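PDB 5YKZ: capsid protein from Penaeus vannamei nodavirus, which forms the shell of the virus particle, its protruding domain pairing with a second copy to build the dimeric spikes on the capsid surface. Local coordinates for the interface of chains A and B. Numbering follows the deposited sequence. Chains: chain A/B, Capsid protein.

Contacts 1 and 2 are two patches of one two-fold symmetric dimer interface, the centres of their C-alpha atoms about 22 Å apart. Strand 38-46 runs through both: A:Leu40 and A:Thr42 belong to contact 1, A:Ala44, A:Phe45 and A:Leu46 to contact 2. Contact 1 lies at the end of the dimer where the chain termini gather and is chiefly a hydrophobic core tied by a lysine. Contact 2, at the opposite end, joins the subunits by antiparallel backbone pairing with strand 79-82 of the partner. Together they fasten the P-domain dimer along its length, as expected of a capsid spike.

Contact 1: the interface of chains A and B. Residues chain A 7-8, 10, 40, 42, 115-117; chain B 8, 10, 40, 42, 86, 115-117.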
# COMPACT_ATOMS: atom_id res chain seq x y z
N ASP A 7 -4.01 6.34 -18.59
CA ASP A 7 -2.99 5.81 -17.62
C ASP A 7 -3.49 5.95 -16.18
O ASP A 7 -4.60 6.48 -15.99
CB ASP A 7 -1.65 6.53 -17.82
CG ASP A 7 -0.44 5.77 -17.33
OD1 ASP A 7 -0.54 4.56 -17.07
OD2 ASP A 7 0.59 6.48 -17.14
N VAL A 8 -2.73 5.38 -15.25
CA VAL A 8 -2.88 5.60 -13.81
C VAL A 8 -1.58 5.94 -13.27
O VAL A 8 -0.61 5.20 -13.54
CB VAL A 8 -3.33 4.24 -13.16
CG1 VAL A 8 -3.51 4.37 -11.68
CG2 VAL A 8 -4.59 3.77 -13.81
N VAL A 10 0.77 7.87 -9.77
CA VAL A 10 0.86 8.51 -8.51
C VAL A 10 1.09 9.97 -8.75
O VAL A 10 2.19 10.37 -9.19
CB VAL A 10 1.96 7.88 -7.63
CG1 VAL A 10 2.07 8.63 -6.31
CG2 VAL A 10 1.68 6.42 -7.34
N LEU A 40 -7.54 7.90 -5.73
CA LEU A 40 -7.46 6.66 -4.91
C LEU A 40 -6.21 6.77 -4.06
O LEU A 40 -5.14 7.09 -4.58
CB LEU A 40 -7.35 5.47 -5.85
CG LEU A 40 -7.29 4.17 -5.12
CD1 LEU A 40 -8.53 3.79 -4.55
CD2 LEU A 40 -6.66 3.07 -6.01
N THR A 42 -3.58 4.93 -1.29
CA THR A 42 -3.09 3.65 -0.80
C THR A 42 -1.97 3.88 0.21
O THR A 42 -1.20 4.83 0.03
CB THR A 42 -2.60 2.78 -1.97
OG1 THR A 42 -1.56 3.48 -2.70
CG2 THR A 42 -3.69 2.45 -2.94
N ILE A 115 -3.40 8.64 -6.21
CA ILE A 115 -3.44 8.09 -7.54
C ILE A 115 -4.59 8.59 -8.32
O ILE A 115 -5.69 8.64 -7.84
CB ILE A 115 -3.48 6.54 -7.40
CG1 ILE A 115 -2.25 6.06 -6.72
CG2 ILE A 115 -3.63 5.89 -8.77
CD1 ILE A 115 -2.36 4.74 -6.02
N ALA A 116 -4.31 8.98 -9.56
CA ALA A 116 -5.36 9.43 -10.48
C ALA A 116 -5.16 8.80 -11.86
O ALA A 116 -4.08 8.37 -12.21
CB ALA A 116 -5.44 10.95 -10.61
N ALA A 117 -6.25 8.74 -12.61
CA ALA A 117 -6.20 8.35 -14.02
C ALA A 117 -6.23 9.56 -14.84
O ALA A 117 -7.08 10.46 -14.62
CB ALA A 117 -7.40 7.48 -14.35
N VAL B 8 -10.65 6.02 -11.15
CA VAL B 8 -9.69 5.00 -10.81
C VAL B 8 -10.31 4.05 -9.85
O VAL B 8 -11.07 4.44 -9.00
CB VAL B 8 -8.44 5.73 -10.30
CG1 VAL B 8 -8.66 6.72 -9.22
CG2 VAL B 8 -7.46 4.76 -9.80
N VAL B 10 -9.74 -0.09 -7.81
CA VAL B 10 -9.03 -1.38 -7.63
C VAL B 10 -9.75 -2.38 -8.45
O VAL B 10 -10.91 -2.73 -8.07
CB VAL B 10 -8.94 -1.78 -6.16
CG1 VAL B 10 -8.24 -3.14 -6.08
CG2 VAL B 10 -8.08 -0.76 -5.48
N LEU B 40 -1.30 0.02 -12.21
CA LEU B 40 -0.40 0.31 -11.05
C LEU B 40 -0.64 -0.74 -10.00
O LEU B 40 -1.82 -1.05 -9.71
CB LEU B 40 -0.78 1.65 -10.55
CG LEU B 40 0.16 2.31 -9.63
CD1 LEU B 40 1.50 2.75 -10.31
CD2 LEU B 40 -0.50 3.49 -8.92
N THR B 42 0.08 -1.74 -5.91
CA THR B 42 0.47 -1.24 -4.62
C THR B 42 0.37 -2.34 -3.60
O THR B 42 -0.56 -3.19 -3.69
CB THR B 42 -0.43 -0.03 -4.24
OG1 THR B 42 -1.85 -0.45 -4.28
CG2 THR B 42 -0.24 1.08 -5.17
N LYS B 86 4.40 -0.08 -12.13
CA LYS B 86 3.66 0.20 -13.34
C LYS B 86 4.00 -0.90 -14.32
O LYS B 86 5.17 -1.16 -14.59
CB LYS B 86 4.03 1.55 -13.92
CG LYS B 86 3.43 1.94 -15.25
CD LYS B 86 1.93 1.80 -15.40
CE LYS B 86 1.29 2.77 -14.50
NZ LYS B 86 1.62 4.18 -14.72
N ILE B 115 -4.60 -1.51 -9.76
CA ILE B 115 -5.31 -0.23 -9.88
C ILE B 115 -5.36 0.13 -11.34
O ILE B 115 -4.42 0.02 -12.08
CB ILE B 115 -4.60 0.85 -9.11
CG1 ILE B 115 -4.49 0.43 -7.66
CG2 ILE B 115 -5.38 2.15 -9.23
CD1 ILE B 115 -3.57 1.18 -6.84
N ALA B 116 -6.60 0.48 -11.77
CA ALA B 116 -6.96 0.69 -13.16
C ALA B 116 -7.72 1.99 -13.34
O ALA B 116 -8.54 2.35 -12.49
CB ALA B 116 -7.85 -0.49 -13.62
N ALA B 117 -7.52 2.57 -14.50
CA ALA B 117 -8.44 3.59 -14.91
C ALA B 117 -9.79 3.03 -15.29
O ALA B 117 -9.89 1.94 -15.82
CB ALA B 117 -7.87 4.26 -16.13
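Aliphatic side chains from strands 8-15, 38-46 and 111-117 of chain A meet their counterparts in chain B, forming a hydrophobic core at the end of the P-domain dimer where the termini gather. A:Leu40, with CG anti to the backbone N, points its CD2 methyl tip to tip at B:Ile115, and CD2 lies 3.6 Å from B:Ile115 CG2. In the twin, B:Leu40 CD2 packs on the delta-methyl A:Ile115 CD1 at 3.7 Å, the gamma-methyl lying slightly further off. Both isoleucines turn CG1 anti to the carbonyl carbon and extend beyond it, so that A:Ile115 CD1 and B:Ile115 CD1 meet at 3.8 Å. Beyond them A:Thr42 and B:Thr42 meet end to end, the methyl A:Thr42 CG2 resting 3.7 Å from the hydroxyl B:Thr42 OG1; this is a van der Waals touch in both directions.

The two Val8 side chains depart locally from the two-fold symmetry. A:Val8 holds CG1 anti to the backbone N (chi1 180°) and crosses B:Ile115 at about a right angle, while its CG2 lies against the backbone of B:Ala116 and B:Ala117. In B:Val8 it is CG1 that takes the crowded place between backbone N and carbonyl carbon (chi1 53°), and this methyl packs against A:Leu40 CB. A:Ala117 CB and B:Ala117 CB meet at 3.7 Å.

Polar contact comes from B:Lys86, whose chain bends at chi2, chi3 and chi4 to carry its ammonium group to the start of chain A. There it forms a salt bridge with A:Asp7, NZ standing 3.2 Å from carboxylate oxygen OD1 and above the carboxylate plane. The same NZ donates to the carbonyl A:Val8 O at 2.7 Å, almost along the C=O axis (162°).

Contact 2: the interface of chains A and B. Residues chain A 44-48, 50, 74; chain B 74, 77-82.
A:Phe45 takes the crowded rotamer, CG between its backbone N and carbonyl carbon (chi1 55°), which lays the ring across B:Val81, while B:Thr80 turns OG1 anti to its carbonyl carbon (chi1 -65°) and up to the backbone of A:Glu47. The motif is an intermolecular antiparallel beta pairing between the end of strand 38-46, with A:Gln48 just beyond it, and strand 79-82 of the other P-domain. A:Phe45 and B:Val81 exchange backbone bonds: A:Phe45 N donates to B:Val81 O at 2.9 Å from above the carbonyl plane, and the return bond from B:Val81 N reaches A:Phe45 O in plane.

At A:Glu47 the register is interrupted. Its N-H points away from B:Thr79 O and instead donates to the hydroxyl B:Thr80 OG1 at 2.9 Å. Pairing resumes at A:Gln48, whose O accepts from B:Thr79 N at 2.7 Å, on a lone pair and nearly straight (173° at H); A:Gln48 N donates back to B:Thr79 O. The A:Gln48 chain, bent at chi2, brings its amide NE2 back to A:Leu46 O at 2.9 Å, bracing the turn from within chain A.

One face of the A:Phe45 ring receives B:Val81, with CZ 3.6 Å from B:Val81 CG2; the edge of A:Phe50 stands over the centre of the opposite face. A:Phe50 is itself held between A:Met74 CG and A:Gln48 CB. Alongside, the extended A:Glu47 chain runs parallel to B:Val78, its CB 3.6 Å from B:Val78 CG2. Water 3 bridges carboxylate A:Glu47 OE1 to B:Thr80 OG1, and water 1 links A:Phe50 N to the hydroxyl B:Thr79 OG1, which it meets at 2.7 Å.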
# COMPACT_ATOMS: atom_id res chain seq x y z
N ALA A 44 1.55 3.47 2.47
CA ALA A 44 2.92 3.04 2.27
C ALA A 44 3.80 3.62 3.36
O ALA A 44 3.47 4.71 3.91
CB ALA A 44 3.45 3.53 0.96
N PHE A 45 4.93 3.01 3.69
CA PHE A 45 5.90 3.61 4.56
C PHE A 45 7.21 2.96 4.35
O PHE A 45 7.32 1.82 3.85
CB PHE A 45 5.47 3.53 6.06
CG PHE A 45 5.17 2.15 6.56
CD1 PHE A 45 6.24 1.25 6.84
CD2 PHE A 45 3.88 1.72 6.67
CE1 PHE A 45 5.95 -0.02 7.26
CE2 PHE A 45 3.66 0.44 7.12
CZ PHE A 45 4.67 -0.44 7.38
N LEU A 46 8.29 3.64 4.78
CA LEU A 46 9.65 3.28 4.42
C LEU A 46 10.53 3.24 5.61
O LEU A 46 10.74 4.25 6.27
CB LEU A 46 10.16 4.27 3.38
CG LEU A 46 11.57 4.02 2.87
CD1 LEU A 46 11.66 2.69 2.10
CD2 LEU A 46 12.03 5.17 1.99
N GLU A 47 11.14 2.09 5.85
CA GLU A 47 12.26 1.96 6.83
C GLU A 47 11.93 2.51 8.18
O GLU A 47 12.73 3.25 8.78
CB GLU A 47 13.51 2.54 6.25
CG GLU A 47 13.97 1.75 5.03
CD GLU A 47 15.14 2.38 4.26
OE1 GLU A 47 15.61 1.68 3.33
OE2 GLU A 47 15.56 3.46 4.58
N GLN A 48 10.80 2.13 8.76
CA GLN A 48 10.37 2.65 10.04
C GLN A 48 10.67 1.68 11.14
O GLN A 48 10.65 0.45 10.98
CB GLN A 48 8.84 2.92 10.01
CG GLN A 48 8.41 3.98 9.09
CD GLN A 48 9.07 5.28 9.44
OE1 GLN A 48 8.92 5.77 10.58
NE2 GLN A 48 9.78 5.83 8.53
N PHE A 50 8.95 0.76 14.36
CA PHE A 50 7.73 0.90 15.11
C PHE A 50 7.87 0.45 16.54
O PHE A 50 6.93 0.59 17.34
CB PHE A 50 6.59 0.11 14.40
CG PHE A 50 6.20 0.68 13.06
CD1 PHE A 50 5.45 1.80 12.94
CD2 PHE A 50 6.54 -0.00 11.88
CE1 PHE A 50 5.05 2.32 11.73
CE2 PHE A 50 6.12 0.49 10.66
CZ PHE A 50 5.40 1.65 10.59
N MET A 74 0.46 -2.03 13.40
CA MET A 74 1.73 -2.71 13.48
C MET A 74 1.79 -3.66 14.67
O MET A 74 2.86 -4.10 15.04
CB MET A 74 2.89 -1.70 13.47
CG MET A 74 2.85 -0.88 12.19
SD MET A 74 2.59 -1.70 10.65
CE MET A 74 3.94 -2.60 10.73
N MET B 74 9.47 -6.92 6.82
CA MET B 74 8.89 -6.88 8.12
C MET B 74 9.97 -6.86 9.26
O MET B 74 9.65 -7.11 10.40
CB MET B 74 7.85 -7.95 8.31
CG MET B 74 6.70 -7.80 7.32
SD MET B 74 6.02 -6.20 7.06
CE MET B 74 5.41 -5.99 8.53
N THR B 77 13.23 -3.61 13.09
CA THR B 77 14.07 -2.39 13.15
C THR B 77 14.00 -1.51 11.98
O THR B 77 14.51 -0.35 12.00
CB THR B 77 15.60 -2.80 13.46
OG1 THR B 77 16.19 -3.38 12.31
CG2 THR B 77 15.57 -3.74 14.55
N VAL B 78 13.43 -2.01 10.86
CA VAL B 78 13.49 -1.29 9.65
C VAL B 78 12.39 -1.86 8.79
O VAL B 78 12.63 -2.72 7.90
CB VAL B 78 14.89 -1.24 8.99
CG1 VAL B 78 15.49 -2.63 8.75
CG2 VAL B 78 14.89 -0.36 7.78
N THR B 79 11.17 -1.46 9.08
CA THR B 79 9.96 -2.09 8.43
C THR B 79 9.55 -1.26 7.26
O THR B 79 9.40 -0.02 7.37
CB THR B 79 8.85 -2.13 9.44
OG1 THR B 79 9.27 -2.68 10.69
CG2 THR B 79 7.72 -2.97 8.91
N THR B 80 9.40 -1.88 6.10
CA THR B 80 9.00 -1.19 4.86
C THR B 80 7.81 -1.88 4.23
O THR B 80 7.85 -3.13 4.08
CB THR B 80 10.16 -1.19 3.89
OG1 THR B 80 11.22 -0.40 4.44
CG2 THR B 80 9.83 -0.66 2.54
N VAL B 81 6.81 -1.12 3.86
CA VAL B 81 5.72 -1.61 2.98
C VAL B 81 5.57 -0.52 1.97
O VAL B 81 4.88 0.49 2.25
CB VAL B 81 4.47 -1.90 3.76
CG1 VAL B 81 3.39 -2.43 2.82
CG2 VAL B 81 4.70 -2.96 4.86
N SER B 82 6.26 -0.61 0.83
CA SER B 82 6.37 0.56 -0.02
C SER B 82 6.65 0.13 -1.46
O SER B 82 6.87 -1.07 -1.77
CB SER B 82 7.49 1.42 0.49
OG SER B 82 7.34 2.75 -0.04
O HOH W 1 9.14 -1.88 13.29
O HOH W 2 14.32 2.47 11.05
O HOH W 3 13.60 -0.55 2.44